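PDB 3QYY: response regulator from Xanthomonas campestris pv. campestris, which probably makes cyclic di-GMP through its GGDEF diguanylate cyclase domain, the part in this chain, and binds that product at its active site as a competitive inhibitor. Local coordinates for residues Trp41-Phe46 against Thr142-Arg147; Phe46-Asp51 against Leu107-Trp112; Gly87-Gly90 against Phe94-Gly97. All coordinates share one frame; numbering follows the deposited sequence.

Interaction 1. Residues Trp41-Phe46 against Thr142-Arg147; sequences WPFVLF and TELYRR
Leu45, near the start of strand 44-50, comes closest to helix 141-157 at Tyr145, with their CA atoms 7.3 Å apart, a spacing bridged by side chains and not by backbone bonds. Leu144 is the residue that fills the gap. Its CD2 methyl reaches the rim of the Phe43 ring, near the ring plane, at 3.7 Å from Phe43 CE1, and the same methyl lies 3.9 Å from Leu45 CB. One branch of one leucine thus serves both sheet-side residues. With CG anti to the backbone N (chi1 -178°), the Phe43 ring projects toward the helix and presents its edge to that methyl. Leu45 answers from the strand: its CD2 runs in against the helix backbone, 3.7 Å from Tyr145 CA, and touches Tyr145 CB more loosely at 4.3 Å.

Beyond the contact, the Tyr145 ring stacks on Trp89 and its OH hydrogen-bonds to Lys54 NZ of the second subunit; Tyr145 also lines the pocket of a bound cyclic di-GMP. Met29 of helix 22-38 touches both Leu45 and Tyr145. Along the helix, Arg147 NE pairs with Glu143 OE2 at 3.1 Å, one turn apart, using the carboxylate's anti lone pair with the oxygen 28° out of the guanidinium plane; this salt bridge belongs to the helix alone.

What joins strand and helix is therefore apolar and without directional bonds. Fit between methyls and ring edge seats the helix on the sheet, while Tyr145 on the same helix lines the ligand pocket and sends its hydroxyl to Lys54 of the second subunit.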
loop_
_atom_site.group_PDB
_atom_site.type_symbol
_atom_site.label_atom_id
_atom_site.label_comp_id
_atom_site.label_asym_id
_atom_site.label_seq_id
_atom_site.Cartn_x
_atom_site.Cartn_y
_atom_site.Cartn_z
ATOM N N TRP B 41 -13.589 -24.939 -16.648
ATOM C CA TRP B 41 -12.762 -25.397 -15.540
ATOM C C TRP B 41 -12.832 -24.450 -14.346
ATOM O O TRP B 41 -13.202 -23.282 -14.479
ATOM C CB TRP B 41 -11.306 -25.631 -15.972
ATOM C CG TRP B 41 -10.620 -24.504 -16.663
ATOM C CD1 TRP B 41 -10.697 -23.179 -16.356
ATOM C CD2 TRP B 41 -9.654 -24.618 -17.717
ATOM N NE1 TRP B 41 -9.832 -22.458 -17.148
ATOM C CE2 TRP B 41 -9.180 -23.319 -17.992
ATOM C CE3 TRP B 41 -9.142 -25.695 -18.453
ATOM C CZ2 TRP B 41 -8.213 -23.065 -18.973
ATOM C CZ3 TRP B 41 -8.181 -25.443 -19.429
ATOM C CH2 TRP B 41 -7.727 -24.137 -19.678
ATOM N N PRO B 42 -12.490 -24.951 -13.152
ATOM C CA PRO B 42 -12.524 -24.150 -11.928
ATOM C C PRO B 42 -11.435 -23.086 -11.861
ATOM O O PRO B 42 -10.357 -23.248 -12.430
ATOM C CB PRO B 42 -12.357 -25.200 -10.840
ATOM C CG PRO B 42 -11.388 -26.144 -11.477
ATOM C CD PRO B 42 -11.967 -26.302 -12.872
ATOM N N PHE B 43 -11.729 -21.996 -11.166
ATOM C CA PHE B 43 -10.754 -20.932 -11.000
ATOM C C PHE B 43 -10.933 -20.235 -9.663
ATOM O O PHE B 43 -12.043 -19.857 -9.285
ATOM C CB PHE B 43 -10.846 -19.897 -12.126
ATOM C CG PHE B 43 -9.819 -18.803 -12.010
ATOM C CD1 PHE B 43 -10.205 -17.477 -11.844
ATOM C CD2 PHE B 43 -8.460 -19.111 -12.017
ATOM C CE1 PHE B 43 -9.254 -16.466 -11.685
ATOM C CE2 PHE B 43 -7.497 -18.108 -11.858
ATOM C CZ PHE B 43 -7.900 -16.781 -11.690
ATOM N N VAL B 44 -9.827 -20.085 -8.946
ATOM C CA VAL B 44 -9.828 -19.425 -7.654
ATOM C C VAL B 44 -8.806 -18.294 -7.719
ATOM O O VAL B 44 -7.666 -18.503 -8.140
ATOM C CB VAL B 44 -9.427 -20.399 -6.531
ATOM C CG1 VAL B 44 -9.544 -19.710 -5.180
ATOM C CG2 VAL B 44 -10.314 -21.646 -6.582
ATOM N N LEU B 45 -9.220 -17.097 -7.316
ATOM C CA LEU B 45 -8.330 -15.937 -7.319
ATOM C C LEU B 45 -7.960 -15.558 -5.896
ATOM O O LEU B 45 -8.829 -15.478 -5.024
ATOM C CB LEU B 45 -9.009 -14.740 -7.994
ATOM C CG LEU B 45 -8.220 -13.424 -7.970
ATOM C CD1 LEU B 45 -6.990 -13.555 -8.873
ATOM C CD2 LEU B 45 -9.110 -12.271 -8.429
ATOM N N PHE B 46 -6.668 -15.333 -5.664
ATOM C CA PHE B 46 -6.177 -14.931 -4.352
ATOM C C PHE B 46 -5.509 -13.563 -4.441
ATOM O O PHE B 46 -4.802 -13.271 -5.406
ATOM C CB PHE B 46 -5.121 -15.902 -3.813
ATOM C CG PHE B 46 -5.614 -17.301 -3.602
ATOM C CD1 PHE B 46 -5.566 -18.232 -4.634
ATOM C CD2 PHE B 46 -6.103 -17.697 -2.361
ATOM C CE1 PHE B 46 -5.993 -19.544 -4.431
ATOM C CE2 PHE B 46 -6.535 -19.009 -2.146
ATOM C CZ PHE B 46 -6.478 -19.932 -3.184
ATOM N N THR B 142 -13.701 -8.287 -12.854
ATOM C CA THR B 142 -13.656 -7.135 -11.960
ATOM C C THR B 142 -14.366 -7.451 -10.648
ATOM O O THR B 142 -13.900 -7.069 -9.574
ATOM C CB THR B 142 -14.291 -5.885 -12.608
ATOM O OG1 THR B 142 -15.635 -6.176 -13.004
ATOM C CG2 THR B 142 -13.487 -5.458 -13.825
ATOM N N GLU B 143 -15.486 -8.166 -10.738
ATOM C CA GLU B 143 -16.257 -8.546 -9.559
ATOM C C GLU B 143 -15.499 -9.587 -8.741
ATOM O O GLU B 143 -15.470 -9.516 -7.515
ATOM C CB GLU B 143 -17.618 -9.102 -9.983
ATOM C CG GLU B 143 -18.476 -9.666 -8.856
ATOM C CD GLU B 143 -18.774 -8.654 -7.763
ATOM O OE1 GLU B 143 -18.706 -7.437 -8.034
ATOM O OE2 GLU B 143 -19.094 -9.080 -6.632
ATOM N N LEU B 144 -14.888 -10.553 -9.424
ATOM C CA LEU B 144 -14.119 -11.593 -8.743
ATOM C C LEU B 144 -12.982 -10.930 -7.969
ATOM O O LEU B 144 -12.711 -11.278 -6.819
ATOM C CB LEU B 144 -13.546 -12.591 -9.757
ATOM C CG LEU B 144 -12.760 -13.772 -9.177
ATOM C CD1 LEU B 144 -13.687 -14.645 -8.342
ATOM C CD2 LEU B 144 -12.144 -14.590 -10.309
ATOM N N TYR B 145 -12.323 -9.966 -8.607
ATOM C CA TYR B 145 -11.227 -9.247 -7.970
ATOM C C TYR B 145 -11.722 -8.504 -6.727
ATOM O O TYR B 145 -11.096 -8.559 -5.664
ATOM C CB TYR B 145 -10.586 -8.259 -8.955
ATOM C CG TYR B 145 -9.612 -7.303 -8.294
ATOM C CD1 TYR B 145 -10.033 -6.051 -7.841
ATOM C CD2 TYR B 145 -8.291 -7.678 -8.062
ATOM C CE1 TYR B 145 -9.159 -5.197 -7.164
ATOM C CE2 TYR B 145 -7.410 -6.834 -7.388
ATOM C CZ TYR B 145 -7.853 -5.596 -6.938
ATOM O OH TYR B 145 -6.997 -4.777 -6.236
ATOM N N ARG B 146 -12.852 -7.819 -6.859
ATOM C CA ARG B 146 -13.414 -7.073 -5.741
ATOM C C ARG B 146 -13.688 -7.984 -4.553
ATOM O O ARG B 146 -13.441 -7.607 -3.412
ATOM C CB ARG B 146 -14.706 -6.366 -6.162
ATOM C CG ARG B 146 -14.497 -5.318 -7.240
ATOM C CD ARG B 146 -15.755 -4.502 -7.501
ATOM N NE ARG B 146 -15.526 -3.501 -8.537
ATOM C CZ ARG B 146 -16.428 -2.611 -8.936
ATOM N NH1 ARG B 146 -17.633 -2.590 -8.385
ATOM N NH2 ARG B 146 -16.122 -1.742 -9.891
ATOM N N ARG B 147 -14.193 -9.186 -4.819
ATOM C CA ARG B 147 -14.485 -10.129 -3.745
ATOM C C ARG B 147 -13.217 -10.603 -3.041
ATOM O O ARG B 147 -13.148 -10.623 -1.811
ATOM C CB ARG B 147 -15.258 -11.335 -4.290
ATOM C CG ARG B 147 -16.680 -11.007 -4.721
ATOM C CD ARG B 147 -17.398 -12.243 -5.238
ATOM N NE ARG B 147 -18.781 -11.953 -5.608
ATOM C CZ ARG B 147 -19.636 -12.862 -6.063
ATOM N NH1 ARG B 147 -19.253 -14.124 -6.204
ATOM N NH2 ARG B 147 -20.874 -12.508 -6.382
#

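Interaction 2. Residues Phe46-Asp51 against Leu107-Trp112; sequences FVLDMD and LKLNQW. With MG (magnesium ion), chain I.
One face of the strand that carries the magnesium-binding Asp49 is packed here, Phe46 and Leu48 meeting Leu109 and Trp112 of helix 102-116. Strand 46-50 and helix 107-112 run nearly parallel, 14° apart, with axes 11.9 Å from each other. Leu109 reaches across with both methyls. CD1 sits over the centre of the Phe46 ring, 3.9 Å from its centroid and 12° off the normal, a CH-pi contact; the other methyl lies over the same face, out toward the rim, with Leu109 CD2 3.5 Å from Phe46 CD2. Two residues along, Leu48 CD1 approaches the edge of the Trp112 indole at 3.8 Å from CZ3. The indole itself is held by a hydrogen bond from its NE1 to Ser75 OG.

Asp49, between these inward-pointing residues and Met50, turns elsewhere. Its OD2 binds the magnesium ion at 2.0 Å, and OD1 takes a hydrogen bond of 2.7 Å from metal-bound water 1. Metal-bound water 2 donates to Met50 O at 2.8 Å, so the strand's backbone also steadies the hydration shell. Asp92 supplies another metal ligand, and Lys156 makes a salt bridge with Asp49 OD1.

A central strand with a greasy helix-covered face and a metal aspartate on its other side is a feature of the GGDEF domain, an alpha/beta fold of the nucleotide cyclase clan.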
loop_
_atom_site.group_PDB
_atom_site.type_symbol
_atom_site.label_atom_id
_atom_site.label_comp_id
_atom_site.label_asym_id
_atom_site.label_seq_id
_atom_site.Cartn_x
_atom_site.Cartn_y
_atom_site.Cartn_z
ATOM N N PHE B 46 -6.668 -15.333 -5.664
ATOM C CA PHE B 46 -6.177 -14.931 -4.352
ATOM C C PHE B 46 -5.509 -13.563 -4.441
ATOM O O PHE B 46 -4.802 -13.271 -5.406
ATOM C CB PHE B 46 -5.121 -15.902 -3.813
ATOM C CG PHE B 46 -5.614 -17.301 -3.602
ATOM C CD1 PHE B 46 -5.566 -18.232 -4.634
ATOM C CD2 PHE B 46 -6.103 -17.697 -2.361
ATOM C CE1 PHE B 46 -5.993 -19.544 -4.431
ATOM C CE2 PHE B 46 -6.535 -19.009 -2.146
ATOM C CZ PHE B 46 -6.478 -19.932 -3.184
ATOM N N VAL B 47 -5.743 -12.730 -3.433
ATOM C CA VAL B 47 -5.108 -11.417 -3.357
ATOM C C VAL B 47 -4.283 -11.490 -2.081
ATOM O O VAL B 47 -4.825 -11.777 -1.008
ATOM C CB VAL B 47 -6.138 -10.268 -3.244
ATOM C CG1 VAL B 47 -5.426 -8.960 -2.849
ATOM C CG2 VAL B 47 -6.851 -10.079 -4.575
ATOM N N LEU B 48 -2.977 -11.249 -2.199
ATOM C CA LEU B 48 -2.081 -11.313 -1.050
ATOM C C LEU B 48 -1.358 -9.994 -0.792
ATOM O O LEU B 48 -0.974 -9.292 -1.724
ATOM C CB LEU B 48 -1.025 -12.400 -1.268
ATOM C CG LEU B 48 -1.451 -13.725 -1.910
ATOM C CD1 LEU B 48 -0.252 -14.659 -1.948
ATOM C CD2 LEU B 48 -2.579 -14.355 -1.131
ATOM N N ASP B 49 -1.163 -9.672 0.481
ATOM C CA ASP B 49 -0.454 -8.454 0.865
ATOM C C ASP B 49 0.451 -8.810 2.039
ATOM O O ASP B 49 -0.012 -9.353 3.044
ATOM C CB ASP B 49 -1.442 -7.358 1.284
ATOM C CG ASP B 49 -0.753 -6.040 1.595
ATOM O OD1 ASP B 49 -1.160 -5.370 2.569
ATOM O OD2 ASP B 49 0.185 -5.667 0.856
ATOM N N MET B 50 1.743 -8.522 1.910
ATOM C CA MET B 50 2.684 -8.827 2.978
ATOM C C MET B 50 2.424 -7.952 4.202
ATOM O O MET B 50 1.954 -6.816 4.081
ATOM C CB MET B 50 4.127 -8.638 2.496
ATOM C CG MET B 50 4.559 -9.645 1.441
ATOM S SD MET B 50 6.345 -9.674 1.227
ATOM C CE MET B 50 6.838 -10.641 2.667
ATOM N N ASP B 51 2.739 -8.495 5.374
ATOM C CA ASP B 51 2.541 -7.804 6.650
ATOM C C ASP B 51 3.835 -7.265 7.262
ATOM O O ASP B 51 3.812 -6.264 7.979
ATOM C CB ASP B 51 1.944 -8.760 7.695
ATOM C CG ASP B 51 0.550 -9.242 7.350
ATOM O OD1 ASP B 51 0.117 -10.238 7.977
ATOM O OD2 ASP B 51 -0.115 -8.636 6.482
ATOM N N LEU B 107 -5.894 -25.217 0.165
ATOM C CA LEU B 107 -4.999 -26.043 0.965
ATOM C C LEU B 107 -3.553 -25.878 0.521
ATOM O O LEU B 107 -2.639 -25.862 1.344
ATOM C CB LEU B 107 -5.411 -27.515 0.879
ATOM C CG LEU B 107 -6.460 -27.976 1.895
ATOM C CD1 LEU B 107 -5.866 -27.905 3.293
ATOM C CD2 LEU B 107 -7.712 -27.110 1.803
ATOM N N LYS B 108 -3.352 -25.755 -0.785
ATOM C CA LYS B 108 -2.017 -25.586 -1.337
ATOM C C LYS B 108 -1.451 -24.224 -0.926
ATOM O O LYS B 108 -0.270 -24.101 -0.597
ATOM C CB LYS B 108 -2.070 -25.676 -2.863
ATOM C CG LYS B 108 -0.720 -25.866 -3.524
ATOM C CD LYS B 108 -0.317 -27.332 -3.570
ATOM C CE LYS B 108 -1.241 -28.122 -4.488
ATOM N NZ LYS B 108 -0.812 -29.541 -4.629
ATOM N N LEU B 109 -2.304 -23.204 -0.943
ATOM C CA LEU B 109 -1.880 -21.854 -0.584
ATOM C C LEU B 109 -1.472 -21.748 0.885
ATOM O O LEU B 109 -0.407 -21.214 1.200
ATOM C CB LEU B 109 -2.999 -20.853 -0.870
ATOM C CG LEU B 109 -2.564 -19.388 -0.772
ATOM C CD1 LEU B 109 -2.312 -18.843 -2.173
ATOM C CD2 LEU B 109 -3.637 -18.574 -0.069
ATOM N N ASN B 110 -2.316 -22.252 1.781
ATOM C CA ASN B 110 -2.021 -22.200 3.211
ATOM C C ASN B 110 -0.760 -22.978 3.561
ATOM O O ASN B 110 0.010 -22.570 4.429
ATOM C CB ASN B 110 -3.196 -22.745 4.026
ATOM C CG ASN B 110 -4.395 -21.822 4.010
ATOM O OD1 ASN B 110 -5.046 -21.648 2.980
ATOM N ND2 ASN B 110 -4.689 -21.213 5.154
ATOM N N GLN B 111 -0.559 -24.103 2.887
ATOM C CA GLN B 111 0.614 -24.936 3.120
ATOM C C GLN B 111 1.864 -24.160 2.713
ATOM O O GLN B 111 2.904 -24.234 3.370
ATOM C CB GLN B 111 0.492 -26.233 2.311
ATOM C CG GLN B 111 1.665 -27.194 2.436
ATOM C CD GLN B 111 2.822 -26.835 1.524
ATOM O OE1 GLN B 111 2.673 -26.801 0.301
ATOM N NE2 GLN B 111 3.982 -26.569 2.113
ATOM N N TRP B 112 1.745 -23.405 1.629
ATOM C CA TRP B 112 2.848 -22.603 1.117
ATOM C C TRP B 112 3.168 -21.430 2.041
ATOM O O TRP B 112 4.336 -21.137 2.297
ATOM C CB TRP B 112 2.496 -22.094 -0.282
ATOM C CG TRP B 112 3.426 -21.058 -0.825
ATOM C CD1 TRP B 112 4.775 -21.173 -1.009
ATOM C CD2 TRP B 112 3.066 -19.755 -1.298
ATOM N NE1 TRP B 112 5.277 -20.023 -1.571
ATOM C CE2 TRP B 112 4.250 -19.137 -1.759
ATOM C CE3 TRP B 112 1.857 -19.051 -1.378
ATOM C CZ2 TRP B 112 4.259 -17.846 -2.295
ATOM C CZ3 TRP B 112 1.867 -17.765 -1.914
ATOM C CH2 TRP B 112 3.062 -17.179 -2.365
HETATM MG MG MG I . 1.179 -3.877 0.879
HETATM O O HOH W 1 -0.492 -2.850 1.958
HETATM O O HOH W 2 2.016 -4.299 2.873
HETATM O O HOH W 3 0.179 -3.528 -0.859
#

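Interaction 3. Residues Gly87-Gly90 against Phe94-Gly97; sequences GRWG and FLIG. With C2E (9,9'-[(2R,3R,3aS,5S,7aR,9R,10R,10aS,12S,14aR)-3,5,10,12-tetrahydroxy-5,12-dioxidooctahydro-2H,7H-difuro[3,2-d:3',2'-j][1,3,7,9,2,8]tetraoxadiphosphacyclododecine-2,9-diyl]bis(2-amino-1,9-dihydro-6H-purin-6-one)), chain C.
Gly87 and Leu95 form the tight end of this beta hairpin, whose GGDEF sequence, Gly90 to Phe94, spans the turn and the strand ends beside it. They are an antiparallel hydrogen-bonded pair: Gly87 N gives a bond of 2.8 Å to Leu95 O, close to straight at 172°, and Leu95 N returns one of 2.9 Å to Gly87 O. The neighbouring pair, Arg88 and Phe94, is non-hydrogen-bonded and is filled by side chains instead. The Phe94 ring leans back toward the partner strand, its edge near Gly87 O, with Phe94 CD1 3.3 Å from that oxygen. The aliphatic part of Arg88 crosses the same ring obliquely, Arg88 CG lying 3.5 Å from Phe94 CE1, and the guanidinium plane is only 15° from that of the ring. An extended chain carries the guanidinium past the phenyl, where NE bonds to Gly91 O, NH1 to Asp14, and NH2 to O61 of another cyclic di-GMP molecule.

Toward the turn the packing loosens. Trp89 and Gly90 both face Glu93 in a classic beta bulge. Trp89 still packs across the strands, its CE3 3.8 Å from Leu95 CD1, whereas Gly90 no longer touches the partner strand and is partly exposed. The indole N-H turns to the ligand: Trp89 NE1 donates in the ring plane to phosphate oxygen O1P of cyclic di-GMP at 2.8 Å and 169°. Gly90 has no side chain to keep the guanine off, so the base settles on its backbone, with Gly90 C 3.4 Å from the ligand N3.

Firm backbone bonding and apolar cover at one end thus anchor Arg88 and Trp89, each of which gives an N-H to a bound nucleotide: Arg88 NH2 to a guanine oxygen of one molecule, Trp89 NE1 to a phosphate of the other.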
loop_
_atom_site.group_PDB
_atom_site.type_symbol
_atom_site.label_atom_id
_atom_site.label_comp_id
_atom_site.label_asym_id
_atom_site.label_seq_id
_atom_site.Cartn_x
_atom_site.Cartn_y
_atom_site.Cartn_z
ATOM N N GLY B 87 1.087 -13.012 -10.075
ATOM C CA GLY B 87 1.422 -11.694 -10.567
ATOM C C GLY B 87 1.669 -10.734 -9.426
ATOM O O GLY B 87 1.230 -10.966 -8.299
ATOM N N ARG B 88 2.379 -9.654 -9.721
ATOM C CA ARG B 88 2.677 -8.637 -8.728
ATOM C C ARG B 88 1.804 -7.427 -9.058
ATOM O O ARG B 88 1.984 -6.781 -10.092
ATOM C CB ARG B 88 4.160 -8.258 -8.797
ATOM C CG ARG B 88 4.629 -7.344 -7.677
ATOM C CD ARG B 88 6.109 -7.007 -7.818
ATOM N NE ARG B 88 6.551 -6.102 -6.761
ATOM C CZ ARG B 88 7.750 -5.533 -6.707
ATOM N NH1 ARG B 88 8.648 -5.774 -7.655
ATOM N NH2 ARG B 88 8.045 -4.716 -5.704
ATOM N N TRP B 89 0.837 -7.142 -8.192
ATOM C CA TRP B 89 -0.055 -6.009 -8.407
ATOM C C TRP B 89 0.794 -4.741 -8.331
ATOM O O TRP B 89 0.594 -3.782 -9.085
ATOM C CB TRP B 89 -1.131 -5.992 -7.315
ATOM C CG TRP B 89 -2.329 -5.151 -7.633
ATOM C CD1 TRP B 89 -2.792 -4.081 -6.918
ATOM C CD2 TRP B 89 -3.266 -5.358 -8.699
ATOM N NE1 TRP B 89 -3.964 -3.614 -7.468
ATOM C CE2 TRP B 89 -4.278 -4.380 -8.560
ATOM C CE3 TRP B 89 -3.352 -6.278 -9.756
ATOM C CZ2 TRP B 89 -5.367 -4.294 -9.440
ATOM C CZ3 TRP B 89 -4.437 -6.192 -10.632
ATOM C CH2 TRP B 89 -5.429 -5.206 -10.465
ATOM N N GLY B 90 1.757 -4.766 -7.415
ATOM C CA GLY B 90 2.652 -3.642 -7.213
ATOM C C GLY B 90 3.120 -3.642 -5.768
ATOM O O GLY B 90 2.419 -4.156 -4.902
ATOM N N PHE B 94 0.461 -9.129 -4.202
ATOM C CA PHE B 94 0.453 -10.114 -5.285
ATOM C C PHE B 94 -0.913 -10.762 -5.499
ATOM O O PHE B 94 -1.755 -10.777 -4.602
ATOM C CB PHE B 94 1.454 -11.237 -4.975
ATOM C CG PHE B 94 2.884 -10.785 -4.925
ATOM C CD1 PHE B 94 3.695 -10.885 -6.050
ATOM C CD2 PHE B 94 3.411 -10.232 -3.762
ATOM C CE1 PHE B 94 5.014 -10.437 -6.022
ATOM C CE2 PHE B 94 4.731 -9.777 -3.722
ATOM C CZ PHE B 94 5.533 -9.882 -4.857
ATOM N N LEU B 95 -1.111 -11.297 -6.699
ATOM C CA LEU B 95 -2.334 -12.014 -7.044
ATOM C C LEU B 95 -1.902 -13.394 -7.525
ATOM O O LEU B 95 -0.883 -13.531 -8.204
ATOM C CB LEU B 95 -3.101 -11.340 -8.187
ATOM C CG LEU B 95 -3.592 -9.889 -8.114
ATOM C CD1 LEU B 95 -4.811 -9.765 -9.029
ATOM C CD2 LEU B 95 -3.948 -9.493 -6.706
ATOM N N ILE B 96 -2.673 -14.415 -7.169
ATOM C CA ILE B 96 -2.380 -15.769 -7.604
ATOM C C ILE B 96 -3.661 -16.370 -8.168
ATOM O O ILE B 96 -4.720 -16.309 -7.536
ATOM C CB ILE B 96 -1.859 -16.656 -6.438
ATOM C CG1 ILE B 96 -0.488 -16.149 -5.967
ATOM C CG2 ILE B 96 -1.755 -18.108 -6.897
ATOM C CD1 ILE B 96 0.178 -17.022 -4.894
ATOM N N GLY B 97 -3.558 -16.918 -9.376
ATOM C CA GLY B 97 -4.701 -17.542 -10.014
ATOM C C GLY B 97 -4.467 -19.041 -10.050
ATOM O O GLY B 97 -3.435 -19.500 -10.546
HETATM P P1 C2E C . -4.617 -0.323 -6.081
HETATM O O2P C2E C . -4.282 0.372 -7.372
HETATM O O1P C2E C . -5.388 -1.606 -6.211
HETATM O "O5'" C2E C . -3.312 -0.681 -5.263
HETATM C "C5'" C2E C . -3.421 -1.360 -3.996
HETATM C "C4'" C2E C . -2.000 -1.521 -3.465
HETATM O "O4'" C2E C . -1.098 -2.194 -4.325
HETATM C "C3'" C2E C . -1.350 -0.171 -3.170
HETATM O "O3'" C2E C . -1.758 0.324 -1.894
HETATM C "C2'" C2E C . 0.101 -0.514 -3.292
HETATM O "O2'" C2E C . 0.575 -0.934 -2.002
HETATM C "C1'" C2E C . 0.216 -1.642 -4.305
HETATM N N9 C2E C . 0.550 -1.100 -5.648
HETATM C C8 C2E C . -0.253 -1.083 -6.734
HETATM N N7 C2E C . 0.364 -0.533 -7.800
HETATM C C5 C2E C . 1.588 -0.192 -7.411
HETATM C C6 C2E C . 2.775 0.431 -8.052
HETATM O O6 C2E C . 2.742 0.764 -9.263
HETATM N N1 C2E C . 3.891 0.623 -7.304
HETATM C C2 C2E C . 3.957 0.266 -5.993
HETATM N N2 C2E C . 5.096 0.483 -5.308
HETATM N N3 C2E C . 2.891 -0.314 -5.336
HETATM C C4 C2E C . 1.710 -0.559 -5.988
HETATM P P11 C2E C . -1.859 1.929 -1.833
HETATM O O21 C2E C . -0.562 2.545 -2.242
HETATM O O11 C2E C . -2.234 2.223 -0.423
HETATM O O5A C2E C . -3.008 2.427 -2.791
HETATM C C5A C2E C . -4.337 1.963 -2.549
HETATM C C4A C2E C . -5.269 2.518 -3.582
HETATM O O4A C2E C . -5.225 3.965 -3.710
HETATM C C3A C2E C . -5.021 1.984 -4.992
HETATM O O3A C2E C . -5.554 0.659 -5.185
HETATM C C2A C2E C . -5.699 3.035 -5.816
HETATM O O2A C2E C . -7.086 2.688 -5.958
HETATM C C1A C2E C . -5.519 4.342 -5.061
HETATM N N91 C2E C . -4.454 5.155 -5.690
HETATM C C81 C2E C . -3.121 5.145 -5.440
HETATM N N71 C2E C . -2.473 6.038 -6.225
HETATM C C51 C2E C . -3.398 6.637 -6.996
HETATM C C61 C2E C . -3.421 7.683 -8.056
HETATM O O61 C2E C . -2.381 8.249 -8.437
HETATM N N11 C2E C . -4.618 8.018 -8.610
HETATM C C21 C2E C . -5.795 7.430 -8.228
HETATM N N21 C2E C . -6.953 7.810 -8.823
HETATM N N31 C2E C . -5.836 6.466 -7.262
HETATM C C41 C2E C . -4.689 6.044 -6.630
#

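Starting from the N terminus, the chain lays down residues 41-46 and then 46-51, which share Phe46 and together run along strand 44-50. The hairpin of interaction 3 follows and closes the shortest loop. Interaction 2 closes a longer one when helix 102-116 returns to the strand, and interaction 1 closes the widest with helix 141-157. The three enclose one another without crossing. Strand 44-50 is common ground: Phe46 N reaches Ile96 O at 2.9 Å and Leu48 N reaches Phe94 O at 2.7 Å, probable hydrogen bonds joining it to the hairpin. Helices, sheet and the ligand-bearing turn are thereby knitted into a single domain.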